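Local atomic coordinates of CBS domain protein (Shewanella oneidensis, PDB entry 3LHH), a protein that binds AMP between its paired CBS domains, part of a longer membrane protein that may also bind flavin adenine dinucleotide. Residues L128-M139 against L152-L162. Numbering follows the deposited sequence. Where two conformers were deposited one is given.
With AMP (adenosine monophosphate), chain B.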
# COMPACT_ATOMS: atom_id res chain seq x y z
N LEU A 128 -14.96 1.62 -7.27
CA LEU A 128 -13.76 1.19 -6.55
C LEU A 128 -13.75 -0.35 -6.41
O LEU A 128 -12.75 -1.01 -6.70
CB LEU A 128 -13.72 1.83 -5.17
CG LEU A 128 -12.45 1.56 -4.36
CD1 LEU A 128 -11.22 2.08 -5.10
CD2 LEU A 128 -12.57 2.22 -3.01
N LEU A 129 -14.88 -0.89 -5.96
CA LEU A 129 -15.07 -2.33 -5.87
C LEU A 129 -14.70 -3.05 -7.18
O LEU A 129 -13.96 -4.04 -7.17
CB LEU A 129 -16.53 -2.63 -5.56
CG LEU A 129 -16.84 -3.28 -4.22
CD1 LEU A 129 -16.44 -2.34 -3.11
CD2 LEU A 129 -18.30 -3.58 -4.16
N GLU A 130 -15.25 -2.57 -8.29
CA GLU A 130 -14.95 -3.17 -9.58
C GLU A 130 -13.49 -3.05 -9.97
O GLU A 130 -12.94 -3.97 -10.58
CB GLU A 130 -15.82 -2.57 -10.69
CG GLU A 130 -16.99 -3.47 -11.05
CD GLU A 130 -16.59 -4.96 -11.10
OE1 GLU A 130 -15.64 -5.31 -11.85
OE2 GLU A 130 -17.22 -5.76 -10.38
N HIS A 131 -12.86 -1.92 -9.61
CA HIS A 131 -11.42 -1.76 -9.85
C HIS A 131 -10.64 -2.86 -9.10
O HIS A 131 -9.73 -3.47 -9.67
CB HIS A 131 -10.92 -0.36 -9.45
CG HIS A 131 -9.44 -0.17 -9.65
ND1 HIS A 131 -8.51 -0.54 -8.70
CD2 HIS A 131 -8.74 0.30 -10.70
CE1 HIS A 131 -7.30 -0.28 -9.15
NE2 HIS A 131 -7.41 0.22 -10.37
N PHE A 132 -11.02 -3.14 -7.86
CA PHE A 132 -10.36 -4.22 -7.09
C PHE A 132 -10.54 -5.59 -7.75
O PHE A 132 -9.59 -6.36 -7.92
CB PHE A 132 -10.89 -4.29 -5.65
CG PHE A 132 -10.18 -3.38 -4.67
CD1 PHE A 132 -10.79 -2.24 -4.18
CD2 PHE A 132 -8.89 -3.68 -4.25
CE1 PHE A 132 -10.13 -1.41 -3.27
CE2 PHE A 132 -8.23 -2.86 -3.34
CZ PHE A 132 -8.86 -1.73 -2.85
N ARG A 133 -11.78 -5.91 -8.10
CA ARG A 133 -12.07 -7.19 -8.72
C ARG A 133 -11.32 -7.38 -10.05
O ARG A 133 -10.68 -8.40 -10.28
CB ARG A 133 -13.59 -7.33 -8.90
CG ARG A 133 -14.34 -7.15 -7.56
CD ARG A 133 -15.79 -7.58 -7.67
NE ARG A 133 -15.85 -8.98 -8.07
CZ ARG A 133 -16.39 -9.42 -9.20
NH1 ARG A 133 -16.96 -8.57 -10.04
NH2 ARG A 133 -16.36 -10.72 -9.47
N THR A 134 -11.40 -6.37 -10.91
CA THR A 134 -10.71 -6.38 -12.20
C THR A 134 -9.19 -6.57 -12.07
O THR A 134 -8.59 -7.37 -12.79
CB THR A 134 -10.93 -5.05 -12.95
OG1 THR A 134 -12.33 -4.88 -13.19
CG2 THR A 134 -10.18 -5.04 -14.26
N THR A 135 -8.57 -5.81 -11.18
CA THR A 135 -7.12 -5.79 -11.09
C THR A 135 -6.60 -6.94 -10.23
O THR A 135 -5.47 -7.39 -10.41
CB THR A 135 -6.57 -4.45 -10.53
OG1 THR A 135 -7.13 -4.21 -9.24
CG2 THR A 135 -6.94 -3.29 -11.46
N GLY A 136 -7.42 -7.41 -9.31
CA GLY A 136 -6.96 -8.38 -8.33
C GLY A 136 -5.96 -7.81 -7.33
O GLY A 136 -5.21 -8.55 -6.69
N SER A 137 -5.97 -6.49 -7.16
CA SER A 137 -5.06 -5.81 -6.24
C SER A 137 -5.49 -5.97 -4.79
O SER A 137 -6.68 -6.06 -4.49
CB SER A 137 -5.01 -4.30 -6.57
OG SER A 137 -4.34 -4.04 -7.78
N GLN A 138 -4.53 -5.99 -3.87
CA GLN A 138 -4.85 -6.04 -2.45
C GLN A 138 -4.92 -4.62 -1.89
O GLN A 138 -5.62 -4.35 -0.93
CB GLN A 138 -3.81 -6.86 -1.69
CG GLN A 138 -3.71 -8.32 -2.14
CD GLN A 138 -2.43 -8.62 -2.91
OE1 GLN A 138 -1.98 -7.82 -3.74
NE2 GLN A 138 -1.84 -9.78 -2.64
N MSE A 139 -4.19 -3.71 -2.54
CA MSE A 139 -4.02 -2.34 -2.08
C MSE A 139 -4.04 -1.35 -3.26
O MSE A 139 -3.40 -1.60 -4.28
CB MSE A 139 -2.67 -2.28 -1.36
CG MSE A 139 -2.21 -0.95 -0.85
SE MSE A 139 -0.59 -1.21 0.25
CE MSE A 139 -1.38 -2.14 1.78
N LEU A 152 -4.81 5.28 1.21
CA LEU A 152 -4.88 4.01 0.50
C LEU A 152 -6.11 3.23 0.92
O LEU A 152 -6.64 3.42 2.02
CB LEU A 152 -3.61 3.18 0.69
CG LEU A 152 -3.24 2.67 2.08
CD1 LEU A 152 -4.04 1.45 2.48
CD2 LEU A 152 -1.76 2.35 2.08
N VAL A 153 -6.58 2.38 0.02
CA VAL A 153 -7.67 1.46 0.32
C VAL A 153 -7.20 0.02 0.14
O VAL A 153 -6.49 -0.28 -0.82
CB VAL A 153 -8.90 1.73 -0.57
CG1 VAL A 153 -10.09 0.86 -0.13
CG2 VAL A 153 -9.27 3.16 -0.45
N THR A 154 -7.59 -0.86 1.06
CA THR A 154 -7.30 -2.27 0.91
C THR A 154 -8.54 -3.09 0.54
O THR A 154 -9.67 -2.75 0.88
CB THR A 154 -6.67 -2.88 2.18
OG1 THR A 154 -7.65 -2.92 3.23
CG2 THR A 154 -5.47 -2.07 2.65
N LEU A 155 -8.32 -4.20 -0.15
CA LEU A 155 -9.42 -5.11 -0.47
C LEU A 155 -10.07 -5.55 0.84
O LEU A 155 -11.31 -5.55 0.97
CB LEU A 155 -8.88 -6.32 -1.23
CG LEU A 155 -9.91 -7.42 -1.49
CD1 LEU A 155 -10.94 -6.92 -2.46
CD2 LEU A 155 -9.21 -8.67 -2.00
N GLN A 156 -9.24 -5.90 1.81
CA GLN A 156 -9.71 -6.33 3.12
C GLN A 156 -10.71 -5.34 3.70
O GLN A 156 -11.79 -5.72 4.15
CB GLN A 156 -8.53 -6.47 4.09
CG GLN A 156 -8.29 -7.89 4.61
CD GLN A 156 -8.61 -8.04 6.09
OE1 GLN A 156 -7.88 -7.57 6.96
NE2 GLN A 156 -9.71 -8.73 6.38
N ASP A 157 -10.34 -4.07 3.69
CA ASP A 157 -11.21 -3.04 4.21
C ASP A 157 -12.47 -2.90 3.38
O ASP A 157 -13.54 -2.61 3.89
CB ASP A 157 -10.48 -1.70 4.29
CG ASP A 157 -9.49 -1.65 5.44
OD1 ASP A 157 -9.55 -2.56 6.29
OD2 ASP A 157 -8.66 -0.71 5.49
N MSE A 158 -12.32 -3.10 2.08
CA MSE A 158 -13.46 -3.07 1.18
C MSE A 158 -14.46 -4.19 1.45
O MSE A 158 -15.67 -3.98 1.39
CB MSE A 158 -13.00 -3.12 -0.27
CG MSE A 158 -12.54 -1.77 -0.77
SE MSE A 158 -14.02 -0.70 -1.44
CE MSE A 158 -15.34 -0.95 -0.02
N MSE A 159 -13.95 -5.38 1.74
CA MSE A 159 -14.81 -6.52 2.04
C MSE A 159 -15.45 -6.40 3.42
O MSE A 159 -16.61 -6.76 3.59
CB MSE A 159 -14.03 -7.82 1.96
CG MSE A 159 -13.77 -8.24 0.53
SE MSE A 159 -12.79 -9.90 0.44
CE MSE A 159 -11.43 -9.65 1.83
N ASP A 160 -14.69 -5.91 4.39
CA ASP A 160 -15.25 -5.71 5.72
C ASP A 160 -16.41 -4.74 5.65
O ASP A 160 -17.40 -4.90 6.35
CB ASP A 160 -14.19 -5.19 6.70
CG ASP A 160 -13.14 -6.22 7.01
OD1 ASP A 160 -13.27 -7.39 6.58
OD2 ASP A 160 -12.16 -5.86 7.70
N ALA A 161 -16.29 -3.73 4.80
CA ALA A 161 -17.34 -2.73 4.72
C ALA A 161 -18.60 -3.28 4.03
O ALA A 161 -19.72 -2.91 4.38
CB ALA A 161 -16.83 -1.48 4.03
N LEU A 162 -18.40 -4.18 3.09
CA LEU A 162 -19.53 -4.82 2.42
C LEU A 162 -20.26 -5.79 3.35
O LEU A 162 -21.49 -5.84 3.35
CB LEU A 162 -19.06 -5.57 1.17
CG LEU A 162 -19.78 -5.19 -0.12
CD1 LEU A 162 -21.25 -4.98 0.14
CD2 LEU A 162 -19.17 -3.92 -0.66
P AMP B . -2.88 -6.42 7.42
O1P AMP B . -2.34 -5.71 8.65
O2P AMP B . -1.86 -6.56 6.32
O3P AMP B . -3.69 -7.67 7.70
O5' AMP B . -4.01 -5.38 6.96
C5' AMP B . -5.14 -5.14 7.80
C4' AMP B . -5.59 -3.68 7.70
O4' AMP B . -4.56 -2.78 8.15
C3' AMP B . -5.86 -3.24 6.26
O3' AMP B . -7.17 -3.61 5.80
C2' AMP B . -5.66 -1.75 6.35
O2' AMP B . -6.80 -1.23 7.03
C1' AMP B . -4.49 -1.62 7.31
N9 AMP B . -3.16 -1.64 6.63
C8 AMP B . -2.64 -2.67 5.93
N7 AMP B . -1.40 -2.39 5.47
C5 AMP B . -1.11 -1.14 5.87
C6 AMP B . 0.05 -0.23 5.73
N6 AMP B . 1.17 -0.60 5.04
N1 AMP B . -0.04 0.97 6.33
C2 AMP B . -1.14 1.35 7.02
N3 AMP B . -2.23 0.57 7.18
C4 AMP B . -2.27 -0.66 6.63
O HOH W 1 -6.43 -6.39 1.52
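In the second CBS domain of the pair, Phe132 of helix 125-135 is wedged against the turn where strand 149-154 passes into helix 155-163, a turn that also carries the AMP-binding Thr154 and Asp157. Its ring has Leu155 CA over one face, while Val153 O lies at the edge, in plane, 3.4 Å from Phe132 CZ. Phe132 and Val153 side chains cross at about a right angle, and Met158 CG comes in obliquely at 3.5 Å from Phe132 CE1. The SE atom of Met158, a selenomethionine, lies 5.4 Å from the ring centroid of Phe132 and oblique to the ring, a loose Met-aromatic contact. Replacing Phe132 with an alanine is likely to leave a gap between helix 125-135 and the strand-to-helix turn, taking from Leu155 and Met158 CG the ring they pack on.

Further along the helix pair, the selenium of Met158 sits between Leu129 CD1, 3.4 Å away, and Leu128 CD2. The side chain of Leu128 runs away from its own backbone N (chi1 -175°), which carries CD2 to Val153 CG1 as well, tip to tip. Leu129 CD2 extends the apolar seam to Leu162 CD2.

Beyond the helix, Gln138 O accepts from Leu155 N at 2.8 Å, a nearly straight bond (165° at the hydrogen) at the first turn of helix 155-163; a water joins Gln138 O to Gln156 N. Met139 and Thr154 then form an antiparallel non-hydrogen-bonded pair, both side chains on the face toward the nucleotide.

Thr154, the N-cap, accepts from Asp157 N through OG1 and donates from that oxygen to AMP O3' at 2.7 Å. Asp157 grips the ribose with both carboxylate oxygens: OD1 accepts from O3', and OD2 from O2' in a very short bond of 2.5 Å, while Met139 CE lies near AMP N7. Such a strand-to-helix turn, with a capping threonine and a ribose-binding aspartate, is characteristic of the nucleotide site of CBS domains.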